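Local coordinates for extracellular solute-binding protein family 5 (Brucella melitensis, PDB 4ONY) that probably captures peptides or related solutes in the periplasm and hands them to an ABC transporter for uptake across the inner membrane, at residues Ser46-Gly50 and Ile271-Phe275; Tyr140-Thr144 and Met189-Pro193; Phe302-Thr306 and Thr580-Tyr585; Ala382-Met388 and Arg549-Asp555. One frame throughout, in Å; residues are numbered along the deposited sequence.

How the contacts relate
Contact 2 is the fully buried one, whereas contacts 1, 3 and 4 are each part buried and part open to solvent. The chemistry follows: the two segments of contact 2 meet through apolar side chains and one bridging water, while those of the other three add direct hydrogen bonds. Contacts 1 and 3 serve the same three-stranded sheet, at its outer strands 274-277 and 297-302, and their nearest atoms are about 6 Å apart. Contact 3, the nearest of the four to the chain's centre, combines backbone hydrogen bonds with a CH-pi contact; contact 4, the one with a salt bridge between its segments, lies across that centre from contacts 1 and 2.

Contact 1: residues Ser46-Gly50 and Ile271-Phe275; sequences SLTVG and ILDIF
Thr-48, Asp-273 and Leu-272 bury the most surface here. Residues Ser-46 to Gly-50 have ordinary beta backbone angles; Ile-271 to Asp-273 are irregular and become strand at Ile-274, and the two paths run 85° apart, with the CA atoms of Thr-48 and Leu-272 nearest at 5.1 Å. Asp-273 takes up both backbone groups of Thr-48: its N donates to Thr-48 O (2.9 Å), and its side chain, chi1 m, brings OD2 to accept from Thr-48 N (2.7 Å). Strand 46-52 is an outermost strand of its mixed sheet. Leu-47 and Val-49 pair by backbone with strand 251-257 on one side, so Thr-48 presents its N and O to the other, where Asp-273 meets them just before strand 274-277, the edge of a separate antiparallel sheet. Asp-273 OD1 also forms a salt bridge with Arg-573. A water 2.7 Å from Asp-273 OD2 joins it to Thr-48 OG1 (2.7 Å) and Ser-46 OG (2.9 Å). Leu-272, chi1 m and chi2 t, lays CD2 3.8 Å from both Thr-48 CG2 and Gly-50 N; a CB on Gly-50 would fall 2.7 Å from Leu-272 CD1, so the leucine as placed leaves no room for a side chain at Gly-50. Val-49 CG1 meets Ile-274 CG1 at 3.8 Å, and a second water spans Gly-50 N and Ile-274 O, 2.8 Å from each.

Contact 2: residues Tyr140-Thr144 and Met189-Pro193; sequences YDILT and MPVLP
Residues Tyr-140 to Thr-144 are one turn of helix 133-146; Met-189 to Pro-193, from the loop between helix 181-187 and strand 216-222, pack extended against one of its faces. The closest CA atoms, of Tyr-140 and Val-191, stay 8.7 Å apart, so side chains fill the gap. Tyr-140 (chi1 m) reaches along Met-189 (chi1 and chi2 m), its OH 3.3 Å from Met-189 CB and its CE2 3.6 Å from Met-189 CE. Met-189 SD sits 5.5 Å from the ring centroid, 43° off the normal, an oblique Met-aromatic contact. A water links Tyr-140 OH (2.8 Å) with Pro-190 O (2.9 Å). Ile-142 points toward the loop, its CG2 4.0 Å from Leu-192 CD1. Leu-143 (chi1 m, chi2 t) fills the middle: CD1 lies 3.7 Å from Met-189 CE and 3.9 Å from Pro-190 CG, and CG 4.0 Å from Leu-192 CD1. No direct hydrogen bond joins the segments, though Leu-192 N bonds to Thr-139 OG1 of the same helix; their fit rests on apolar shape and one water.

Contact 3: residues Phe302-Thr306 and Thr580-Tyr585; sequences FEKGT and TPLSGY
This is a loop-against-turn contact, with main-chain hydrogen bonds at one end and packing of Phe-302 and Tyr-585 at the other. Residues 302-306 lead from strand 297-302 of the three-stranded sheet to strand 310-315 of the six-stranded one, a link consistent with the hinge between the lobes of periplasmic binding proteins; 580-585 lie in the loop between strands 574-575 and 591-592. Phe-302 to Lys-304 are extended and Gly-305 bends (phi/psi -106/-1). Opposite them, Pro-581 to Gly-584 form a type I beta turn closed by Gly-584 N to Pro-581 O (2.9 Å). CA atoms come nearest at Lys-304 and Gly-584 (4.4 Å) and at Gly-305 and Leu-582 (4.9 Å). Leu-582 O accepts from Gly-305 N (2.8 Å) and weakly from Thr-306 N (3.3 Å). One water lies 2.7 Å from Glu-303 O and 2.6 Å from Pro-581 O; another joins Thr-306 OG1 (2.8 Å) to Ser-583 O (2.7 Å). Tyr-585 (chi1 p) sets CB over the Phe-302 ring (chi1 m, chi2 89°), 3.7 Å from its centroid, a CH-pi contact, while Thr-580 OG1 meets the ring edge at Phe-302 CD2 (3.5 Å). Gly-584 is called for by its backbone (96/-167), where a CB would jam against the preceding carbonyl. Polar backbone and water bonds thus hold the turn, and a carbon-rich aromatic pair the other end.

Contact 4: residues Ala382-Met388 and Arg549-Asp555; sequences AVREDVM and RVLISGD
An arginine, not a small polar residue, holds the N-cap position of helix 385-389, and its own backbone is held in turn: Arg-384 N donates to Ser-553 OG (3.0 Å), while Ser-553 OG (chi1 m) donates to Arg-549 O (2.8 Å). The side chain of Arg-384 (chi1 t, chi2 t, chi3 p) forms a salt-bridge network, NE with Asp-386 OD1 (3.0 Å) and NH1 with Asp-555 OD2 (2.9 Å). Asp-555, the first residue to leave helical geometry, has positive phi (42°). So the start of one helix docks on the C-terminal part of helix 537-553, Val-383 and Val-550 having the closest CA atoms (5.2 Å). Val-387 CG2 lies 3.8 Å from Ile-552 CG2, and Val-383 CG2 meets Val-550 CG2 at 3.8 Å. Arg-549 NH1 donates to Val-387 O (2.8 Å), its guanidinium also salt-bridged to Glu-372. One water donates to both Ala-382 O (2.7 Å) and Val-550 O (2.6 Å); another joins Arg-384 NH1 (2.9 Å) to Ser-553 O (2.7 Å).

Contact 1: residues Ser46-Gly50 and Ile271-Phe275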
loop_
_atom_site.group_PDB
_atom_site.type_symbol
_atom_site.label_atom_id
_atom_site.label_comp_id
_atom_site.label_asym_id
_atom_site.label_seq_id
_atom_site.Cartn_x
_atom_site.Cartn_y
_atom_site.Cartn_z
ATOM N N SER A 46 28.398 3.563 2.946
ATOM C CA SER A 46 27.328 2.920 3.670
ATOM C C SER A 46 26.081 3.794 3.798
ATOM O O SER A 46 26.121 5.004 3.560
ATOM C CB SER A 46 27.854 2.544 5.064
ATOM O OG SER A 46 28.119 3.720 5.783
ATOM N N LEU A 47 24.996 3.149 4.212
ATOM C CA LEU A 47 23.736 3.811 4.513
ATOM C C LEU A 47 23.288 3.313 5.883
ATOM O O LEU A 47 23.378 2.120 6.150
ATOM C CB LEU A 47 22.696 3.447 3.478
ATOM C CG LEU A 47 21.278 3.990 3.715
ATOM C CD1 LEU A 47 21.263 5.477 3.447
ATOM C CD2 LEU A 47 20.240 3.275 2.853
ATOM N N THR A 48 22.895 4.222 6.758
ATOM C CA THR A 48 22.373 3.892 8.072
ATOM C C THR A 48 20.997 4.526 8.208
ATOM O O THR A 48 20.836 5.735 7.975
ATOM C CB THR A 48 23.331 4.376 9.194
ATOM O OG1 THR A 48 24.626 3.801 8.981
ATOM C CG2 THR A 48 22.841 3.937 10.569
ATOM N N VAL A 49 19.986 3.704 8.472
ATOM C CA VAL A 49 18.620 4.212 8.578
ATOM C C VAL A 49 18.038 3.755 9.883
ATOM O O VAL A 49 18.499 2.752 10.426
ATOM C CB VAL A 49 17.725 3.718 7.434
ATOM C CG1 VAL A 49 18.336 4.094 6.093
ATOM C CG2 VAL A 49 17.557 2.194 7.475
ATOM N N GLY A 50 17.017 4.470 10.355
ATOM C CA GLY A 50 16.334 4.151 11.602
ATOM C C GLY A 50 14.910 3.676 11.367
ATOM O O GLY A 50 14.275 4.075 10.395
ATOM N N ILE A 271 23.994 10.424 12.831
ATOM C CA ILE A 271 24.105 8.980 13.013
ATOM C C ILE A 271 23.280 8.251 11.978
ATOM O O ILE A 271 23.707 7.247 11.477
ATOM C CB ILE A 271 23.690 8.575 14.432
ATOM C CG1 ILE A 271 24.631 9.281 15.396
ATOM C CG2 ILE A 271 23.787 7.071 14.617
ATOM C CD1 ILE A 271 24.252 9.219 16.850
ATOM N N LEU A 272 22.093 8.771 11.656
ATOM C CA LEU A 272 21.299 8.254 10.583
ATOM C C LEU A 272 21.493 9.146 9.366
ATOM O O LEU A 272 21.568 10.368 9.514
ATOM C CB LEU A 272 19.829 8.229 10.988
ATOM C CG LEU A 272 19.553 7.441 12.270
ATOM C CD1 LEU A 272 18.066 7.501 12.554
ATOM C CD2 LEU A 272 20.050 5.996 12.147
ATOM N N ASP A 273 21.535 8.551 8.177
ATOM C CA ASP A 273 21.824 9.296 6.941
ATOM C C ASP A 273 20.579 9.959 6.322
ATOM O O ASP A 273 20.706 10.911 5.595
ATOM C CB ASP A 273 22.419 8.355 5.895
ATOM C CG ASP A 273 23.813 7.841 6.273
ATOM O OD1 ASP A 273 24.640 8.646 6.683
ATOM O OD2 ASP A 273 24.055 6.623 6.162
ATOM N N ILE A 274 19.395 9.429 6.600
ATOM C CA ILE A 274 18.147 9.945 6.047
ATOM C C ILE A 274 17.056 9.884 7.100
ATOM O O ILE A 274 17.212 9.229 8.127
ATOM C CB ILE A 274 17.682 9.133 4.807
ATOM C CG1 ILE A 274 17.323 7.692 5.197
ATOM C CG2 ILE A 274 18.773 9.068 3.725
ATOM C CD1 ILE A 274 16.587 6.921 4.137
ATOM N N PHE A 275 15.973 10.594 6.844
ATOM C CA PHE A 275 14.804 10.564 7.688
ATOM C C PHE A 275 13.574 10.677 6.821
ATOM O O PHE A 275 13.382 11.683 6.104
ATOM C CB PHE A 275 14.823 11.701 8.744
ATOM C CG PHE A 275 13.716 11.597 9.755
ATOM C CD1 PHE A 275 12.473 12.133 9.480
ATOM C CD2 PHE A 275 13.912 10.930 10.941
ATOM C CE1 PHE A 275 11.425 11.999 10.345
ATOM C CE2 PHE A 275 12.880 10.821 11.850
ATOM C CZ PHE A 275 11.628 11.369 11.563
HETATM O O HOH W 1 26.035 5.148 7.153
HETATM O O HOH W 2 26.866 7.333 4.921
HETATM O O HOH W 3 16.148 6.851 9.118
#

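Contact 2: residues Tyr140-Thr144 and Met189-Pro193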
loop_
_atom_site.group_PDB
_atom_site.type_symbol
_atom_site.label_atom_id
_atom_site.label_comp_id
_atom_site.label_asym_id
_atom_site.label_seq_id
_atom_site.Cartn_x
_atom_site.Cartn_y
_atom_site.Cartn_z
ATOM N N TYR A 140 8.671 -24.872 -1.858
ATOM C CA TYR A 140 7.188 -25.026 -1.809
ATOM C C TYR A 140 6.785 -26.128 -0.818
ATOM O O TYR A 140 5.744 -26.019 -0.127
ATOM C CB TYR A 140 6.570 -25.209 -3.208
ATOM C CG TYR A 140 6.586 -23.883 -3.916
ATOM C CD1 TYR A 140 7.739 -23.403 -4.494
ATOM C CD2 TYR A 140 5.464 -23.055 -3.913
ATOM C CE1 TYR A 140 7.790 -22.135 -5.064
ATOM C CE2 TYR A 140 5.494 -21.793 -4.480
ATOM C CZ TYR A 140 6.657 -21.323 -5.066
ATOM O OH TYR A 140 6.701 -20.034 -5.620
ATOM N N ASP A 141 7.596 -27.173 -0.751
ATOM C CA ASP A 141 7.397 -28.240 0.252
ATOM C C ASP A 141 7.449 -27.648 1.707
ATOM O O ASP A 141 6.433 -27.662 2.444
ATOM C CB ASP A 141 8.462 -29.332 0.034
ATOM C CG ASP A 141 8.370 -30.466 1.050
ATOM O OD1 ASP A 141 7.350 -30.609 1.722
ATOM O OD2 ASP A 141 9.353 -31.191 1.193
ATOM N N ILE A 142 8.584 -27.055 2.078
ATOM C CA ILE A 142 8.752 -26.630 3.448
ATOM C C ILE A 142 7.849 -25.462 3.862
ATOM O O ILE A 142 7.398 -25.429 4.988
ATOM C CB ILE A 142 10.227 -26.341 3.803
ATOM C CG1 ILE A 142 10.394 -26.267 5.322
ATOM C CG2 ILE A 142 10.729 -25.056 3.179
ATOM C CD1 ILE A 142 11.838 -26.115 5.761
ATOM N N LEU A 143 7.578 -24.513 2.964
ATOM C CA LEU A 143 6.716 -23.390 3.291
ATOM C C LEU A 143 5.252 -23.791 3.419
ATOM O O LEU A 143 4.545 -23.228 4.239
ATOM C CB LEU A 143 6.849 -22.271 2.276
ATOM C CG LEU A 143 8.168 -21.528 2.307
ATOM C CD1 LEU A 143 8.147 -20.468 1.237
ATOM C CD2 LEU A 143 8.340 -20.846 3.675
ATOM N N THR A 144 4.817 -24.752 2.621
ATOM C CA THR A 144 3.515 -25.322 2.777
ATOM C C THR A 144 3.375 -26.022 4.141
ATOM O O THR A 144 2.407 -25.816 4.868
ATOM C CB THR A 144 3.203 -26.290 1.624
ATOM O OG1 THR A 144 3.290 -25.566 0.376
ATOM C CG2 THR A 144 1.793 -26.862 1.779
ATOM N N MET A 189 6.943 -15.125 -3.593
ATOM C CA MET A 189 7.470 -16.255 -2.868
ATOM C C MET A 189 8.991 -16.190 -2.964
ATOM O O MET A 189 9.528 -15.856 -4.005
ATOM C CB MET A 189 6.997 -17.588 -3.468
ATOM C CG MET A 189 5.554 -17.958 -3.163
ATOM S SD MET A 189 5.321 -18.252 -1.388
ATOM C CE MET A 189 5.465 -20.029 -1.342
ATOM N N PRO A 190 9.679 -16.537 -1.891
ATOM C CA PRO A 190 11.131 -16.653 -1.979
ATOM C C PRO A 190 11.582 -17.913 -2.667
ATOM O O PRO A 190 10.745 -18.771 -3.022
ATOM C CB PRO A 190 11.529 -16.692 -0.516
ATOM C CG PRO A 190 10.416 -17.486 0.107
ATOM C CD PRO A 190 9.180 -16.961 -0.578
ATOM N N VAL A 191 12.897 -18.008 -2.887
ATOM C CA VAL A 191 13.540 -19.274 -3.062
ATOM C C VAL A 191 14.497 -19.443 -1.879
ATOM O O VAL A 191 15.310 -18.561 -1.590
ATOM C CB VAL A 191 14.265 -19.389 -4.432
ATOM C CG1 VAL A 191 14.844 -20.785 -4.606
ATOM C CG2 VAL A 191 13.304 -19.107 -5.561
ATOM N N LEU A 192 14.388 -20.608 -1.236
ATOM C CA LEU A 192 15.125 -21.008 -0.042
ATOM C C LEU A 192 16.182 -22.085 -0.354
ATOM O O LEU A 192 15.985 -22.918 -1.242
ATOM C CB LEU A 192 14.170 -21.611 0.993
ATOM C CG LEU A 192 13.006 -20.721 1.413
ATOM C CD1 LEU A 192 12.141 -21.362 2.482
ATOM C CD2 LEU A 192 13.496 -19.356 1.928
ATOM N N PRO A 193 17.304 -22.076 0.373
ATOM C CA PRO A 193 18.400 -23.031 0.154
ATOM C C PRO A 193 18.241 -24.364 0.891
ATOM O O PRO A 193 18.452 -24.416 2.116
ATOM C CB PRO A 193 19.614 -22.292 0.708
ATOM C CG PRO A 193 19.064 -21.408 1.767
ATOM C CD PRO A 193 17.677 -21.031 1.326
HETATM O O HOH W 4 9.404 -19.244 -5.583
#

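Contact 3: residues Phe302-Thr306 and Thr580-Tyr585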
loop_
_atom_site.group_PDB
_atom_site.type_symbol
_atom_site.label_atom_id
_atom_site.label_comp_id
_atom_site.label_asym_id
_atom_site.label_seq_id
_atom_site.Cartn_x
_atom_site.Cartn_y
_atom_site.Cartn_z
ATOM N N PHE A 302 9.406 14.263 -3.459
ATOM C CA PHE A 302 9.143 13.413 -4.610
ATOM C C PHE A 302 7.636 13.296 -4.854
ATOM O O PHE A 302 6.845 13.533 -3.960
ATOM C CB PHE A 302 9.678 12.011 -4.332
ATOM C CG PHE A 302 11.127 11.966 -3.914
ATOM C CD1 PHE A 302 11.469 12.073 -2.586
ATOM C CD2 PHE A 302 12.127 11.791 -4.829
ATOM C CE1 PHE A 302 12.785 12.047 -2.175
ATOM C CE2 PHE A 302 13.441 11.742 -4.452
ATOM C CZ PHE A 302 13.776 11.908 -3.110
ATOM N N GLU A 303 7.246 12.961 -6.079
ATOM C CA GLU A 303 5.865 12.667 -6.350
ATOM C C GLU A 303 5.791 11.280 -6.843
ATOM O O GLU A 303 6.779 10.732 -7.314
ATOM C CB GLU A 303 5.293 13.607 -7.404
ATOM C CG GLU A 303 5.180 15.016 -6.905
ATOM C CD GLU A 303 4.701 15.957 -8.000
ATOM O OE1 GLU A 303 5.579 16.457 -8.762
ATOM O OE2 GLU A 303 3.475 16.182 -8.064
ATOM N N LYS A 304 4.630 10.698 -6.719
ATOM C CA LYS A 304 4.441 9.333 -7.153
ATOM C C LYS A 304 3.082 9.243 -7.822
ATOM O O LYS A 304 2.203 10.059 -7.554
ATOM C CB LYS A 304 4.566 8.377 -5.969
ATOM C CG LYS A 304 3.472 8.499 -4.916
ATOM C CD LYS A 304 3.817 7.581 -3.750
ATOM C CE LYS A 304 2.795 7.643 -2.617
ATOM N NZ LYS A 304 1.596 6.830 -2.933
ATOM N N GLY A 305 2.937 8.246 -8.689
ATOM C CA GLY A 305 1.711 7.986 -9.368
ATOM C C GLY A 305 0.949 6.768 -8.848
ATOM O O GLY A 305 -0.130 6.481 -9.332
ATOM N N THR A 306 1.488 6.060 -7.861
ATOM C CA THR A 306 0.683 5.127 -7.081
ATOM C C THR A 306 -0.285 5.967 -6.187
ATOM O O THR A 306 0.002 7.112 -5.816
ATOM C CB THR A 306 1.545 4.224 -6.199
ATOM O OG1 THR A 306 2.416 5.038 -5.419
ATOM C CG2 THR A 306 2.349 3.285 -7.042
ATOM N N THR A 580 12.557 9.811 -10.854
ATOM C CA THR A 580 11.793 9.149 -9.819
ATOM C C THR A 580 10.688 8.359 -10.509
ATOM O O THR A 580 9.932 8.925 -11.271
ATOM C CB THR A 580 11.146 10.184 -8.906
ATOM O OG1 THR A 580 12.169 10.929 -8.240
ATOM C CG2 THR A 580 10.276 9.470 -7.868
ATOM N N PRO A 581 10.589 7.058 -10.244
ATOM C CA PRO A 581 9.621 6.293 -10.979
ATOM C C PRO A 581 8.199 6.407 -10.429
ATOM O O PRO A 581 7.950 7.107 -9.444
ATOM C CB PRO A 581 10.152 4.872 -10.826
ATOM C CG PRO A 581 10.796 4.851 -9.493
ATOM C CD PRO A 581 11.382 6.227 -9.317
ATOM N N LEU A 582 7.283 5.711 -11.076
ATOM C CA LEU A 582 5.858 5.686 -10.726
ATOM C C LEU A 582 5.605 5.457 -9.251
ATOM O O LEU A 582 4.699 6.090 -8.672
ATOM C CB LEU A 582 5.168 4.595 -11.533
ATOM C CG LEU A 582 3.610 4.535 -11.573
ATOM C CD1 LEU A 582 3.073 5.774 -12.253
ATOM C CD2 LEU A 582 3.207 3.263 -12.295
ATOM N N SER A 583 6.392 4.552 -8.628
ATOM C CA SER A 583 6.176 4.202 -7.220
ATOM C C SER A 583 6.777 5.182 -6.222
ATOM O O SER A 583 6.613 5.009 -5.027
ATOM C CB SER A 583 6.674 2.812 -6.896
ATOM O OG SER A 583 5.988 1.798 -7.606
ATOM N N GLY A 584 7.438 6.228 -6.696
ATOM C CA GLY A 584 8.023 7.197 -5.801
ATOM C C GLY A 584 9.492 6.866 -5.583
ATOM O O GLY A 584 10.064 6.076 -6.338
ATOM N N TYR A 585 10.120 7.485 -4.589
ATOM C CA TYR A 585 11.567 7.321 -4.421
ATOM C C TYR A 585 11.875 5.841 -4.166
ATOM O O TYR A 585 11.081 5.141 -3.543
ATOM C CB TYR A 585 12.140 8.233 -3.288
ATOM C CG TYR A 585 11.619 7.834 -1.891
ATOM C CD1 TYR A 585 12.231 6.837 -1.162
ATOM C CD2 TYR A 585 10.497 8.445 -1.370
ATOM C CE1 TYR A 585 11.724 6.431 0.078
ATOM C CE2 TYR A 585 9.973 8.086 -0.139
ATOM C CZ TYR A 585 10.576 7.059 0.576
ATOM O OH TYR A 585 10.074 6.692 1.784
HETATM O O HOH W 5 7.311 9.658 -9.764
HETATM O O HOH W 6 4.447 3.677 -4.063
#

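Contact 4: residues Ala382-Met388 and Arg549-Asp555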
loop_
_atom_site.group_PDB
_atom_site.type_symbol
_atom_site.label_atom_id
_atom_site.label_comp_id
_atom_site.label_asym_id
_atom_site.label_seq_id
_atom_site.Cartn_x
_atom_site.Cartn_y
_atom_site.Cartn_z
ATOM N N ALA A 382 -26.812 4.131 -9.450
ATOM C CA ALA A 382 -25.603 3.831 -8.701
ATOM C C ALA A 382 -24.553 4.943 -8.690
ATOM O O ALA A 382 -23.769 5.033 -7.744
ATOM C CB ALA A 382 -24.990 2.562 -9.213
ATOM N N VAL A 383 -24.549 5.770 -9.741
ATOM C CA VAL A 383 -23.617 6.832 -9.869
ATOM C C VAL A 383 -24.355 8.154 -10.099
ATOM O O VAL A 383 -25.263 8.235 -10.899
ATOM C CB VAL A 383 -22.666 6.571 -11.049
ATOM C CG1 VAL A 383 -21.705 7.743 -11.183
ATOM C CG2 VAL A 383 -21.938 5.258 -10.822
ATOM N N ARG A 384 -23.971 9.156 -9.327
ATOM C CA ARG A 384 -24.592 10.463 -9.368
ATOM C C ARG A 384 -24.119 11.127 -10.672
ATOM O O ARG A 384 -22.972 10.907 -11.120
ATOM C CB ARG A 384 -24.065 11.236 -8.149
ATOM C CG ARG A 384 -24.914 12.344 -7.610
ATOM C CD ARG A 384 -24.639 12.621 -6.136
ATOM N NE ARG A 384 -23.244 12.982 -5.906
ATOM C CZ ARG A 384 -22.506 12.541 -4.890
ATOM N NH1 ARG A 384 -22.998 11.681 -3.986
ATOM N NH2 ARG A 384 -21.235 12.930 -4.795
ATOM N N GLU A 385 -24.988 11.907 -11.283
ATOM C CA GLU A 385 -24.665 12.588 -12.505
ATOM C C GLU A 385 -23.329 13.368 -12.442
ATOM O O GLU A 385 -22.525 13.305 -13.394
ATOM C CB GLU A 385 -25.803 13.562 -12.913
ATOM C CG GLU A 385 -25.450 14.345 -14.158
ATOM C CD GLU A 385 -26.555 15.280 -14.653
ATOM O OE1 GLU A 385 -26.834 16.338 -14.010
ATOM O OE2 GLU A 385 -27.086 14.975 -15.732
ATOM N N ASP A 386 -23.116 14.147 -11.383
ATOM C CA ASP A 386 -21.842 14.922 -11.288
ATOM C C ASP A 386 -20.606 14.006 -11.224
ATOM O O ASP A 386 -19.569 14.289 -11.814
ATOM C CB ASP A 386 -21.838 15.991 -10.153
ATOM C CG ASP A 386 -22.107 15.415 -8.726
ATOM O OD1 ASP A 386 -22.313 14.185 -8.514
ATOM O OD2 ASP A 386 -22.110 16.260 -7.797
ATOM N N VAL A 387 -20.751 12.875 -10.576
ATOM C CA VAL A 387 -19.632 11.916 -10.490
ATOM C C VAL A 387 -19.412 11.248 -11.858
ATOM O O VAL A 387 -18.272 10.996 -12.240
ATOM C CB VAL A 387 -19.869 10.874 -9.380
ATOM C CG1 VAL A 387 -18.807 9.790 -9.359
ATOM C CG2 VAL A 387 -19.916 11.544 -8.008
ATOM N N MET A 388 -20.487 10.939 -12.558
ATOM C CA MET A 388 -20.402 10.283 -13.847
ATOM C C MET A 388 -19.762 11.200 -14.888
ATOM O O MET A 388 -18.973 10.718 -15.727
ATOM C CB MET A 388 -21.784 9.863 -14.323
ATOM C CG MET A 388 -21.832 9.084 -15.638
ATOM S SD MET A 388 -21.400 7.371 -15.340
ATOM C CE MET A 388 -23.001 6.786 -14.763
ATOM N N ARG A 549 -16.422 5.470 -8.929
ATOM C CA ARG A 549 -17.604 6.326 -9.138
ATOM C C ARG A 549 -18.768 5.862 -8.270
ATOM O O ARG A 549 -19.465 6.671 -7.665
ATOM C CB ARG A 549 -18.048 6.368 -10.589
ATOM C CG ARG A 549 -17.066 7.043 -11.536
ATOM C CD ARG A 549 -17.609 7.166 -12.956
ATOM N NE ARG A 549 -16.504 7.315 -13.898
ATOM C CZ ARG A 549 -15.869 8.460 -14.161
ATOM N NH1 ARG A 549 -16.245 9.631 -13.627
ATOM N NH2 ARG A 549 -14.811 8.407 -14.943
ATOM N N VAL A 550 -18.928 4.548 -8.181
ATOM C CA VAL A 550 -20.007 4.004 -7.375
ATOM C C VAL A 550 -19.792 4.262 -5.876
ATOM O O VAL A 550 -20.757 4.586 -5.141
ATOM C CB VAL A 550 -20.187 2.489 -7.625
ATOM C CG1 VAL A 550 -21.246 1.932 -6.673
ATOM C CG2 VAL A 550 -20.536 2.209 -9.092
ATOM N N LEU A 551 -18.540 4.102 -5.431
ATOM C CA LEU A 551 -18.207 4.254 -4.052
ATOM C C LEU A 551 -18.330 5.712 -3.585
ATOM O O LEU A 551 -18.909 5.990 -2.519
ATOM C CB LEU A 551 -16.795 3.717 -3.776
ATOM C CG LEU A 551 -16.555 2.234 -3.921
ATOM C CD1 LEU A 551 -15.068 1.905 -3.766
ATOM C CD2 LEU A 551 -17.359 1.424 -2.895
ATOM N N ILE A 552 -17.833 6.629 -4.397
ATOM C CA ILE A 552 -18.004 8.058 -4.141
ATOM C C ILE A 552 -19.500 8.422 -4.069
ATOM O O ILE A 552 -19.911 9.218 -3.209
ATOM C CB ILE A 552 -17.347 8.914 -5.222
ATOM C CG1 ILE A 552 -15.820 8.794 -5.141
ATOM C CG2 ILE A 552 -17.758 10.395 -5.074
ATOM C CD1 ILE A 552 -15.107 9.230 -6.421
ATOM N N SER A 553 -20.297 7.840 -4.980
ATOM C CA SER A 553 -21.719 8.157 -5.114
ATOM C C SER A 553 -22.560 7.596 -3.967
ATOM O O SER A 553 -23.698 7.995 -3.786
ATOM C CB SER A 553 -22.270 7.667 -6.442
ATOM O OG SER A 553 -21.656 8.338 -7.531
ATOM N N GLY A 554 -21.988 6.691 -3.185
ATOM C CA GLY A 554 -22.633 6.177 -2.006
ATOM C C GLY A 554 -22.372 6.981 -0.729
ATOM O O GLY A 554 -22.991 6.703 0.290
ATOM N N ASP A 555 -21.439 7.923 -0.763
ATOM C CA ASP A 555 -21.001 8.628 0.450
ATOM C C ASP A 555 -20.837 7.664 1.655
ATOM O O ASP A 555 -21.409 7.854 2.745
ATOM C CB ASP A 555 -21.929 9.801 0.762
ATOM C CG ASP A 555 -21.819 10.891 -0.272
ATOM O OD1 ASP A 555 -20.890 11.743 -0.148
ATOM O OD2 ASP A 555 -22.645 10.894 -1.209
HETATM O O HOH W 7 -23.304 4.301 -5.143
HETATM O O HOH W 8 -19.787 11.787 -2.477
HETATM O O HOH W 9 -25.420 10.079 -3.906
#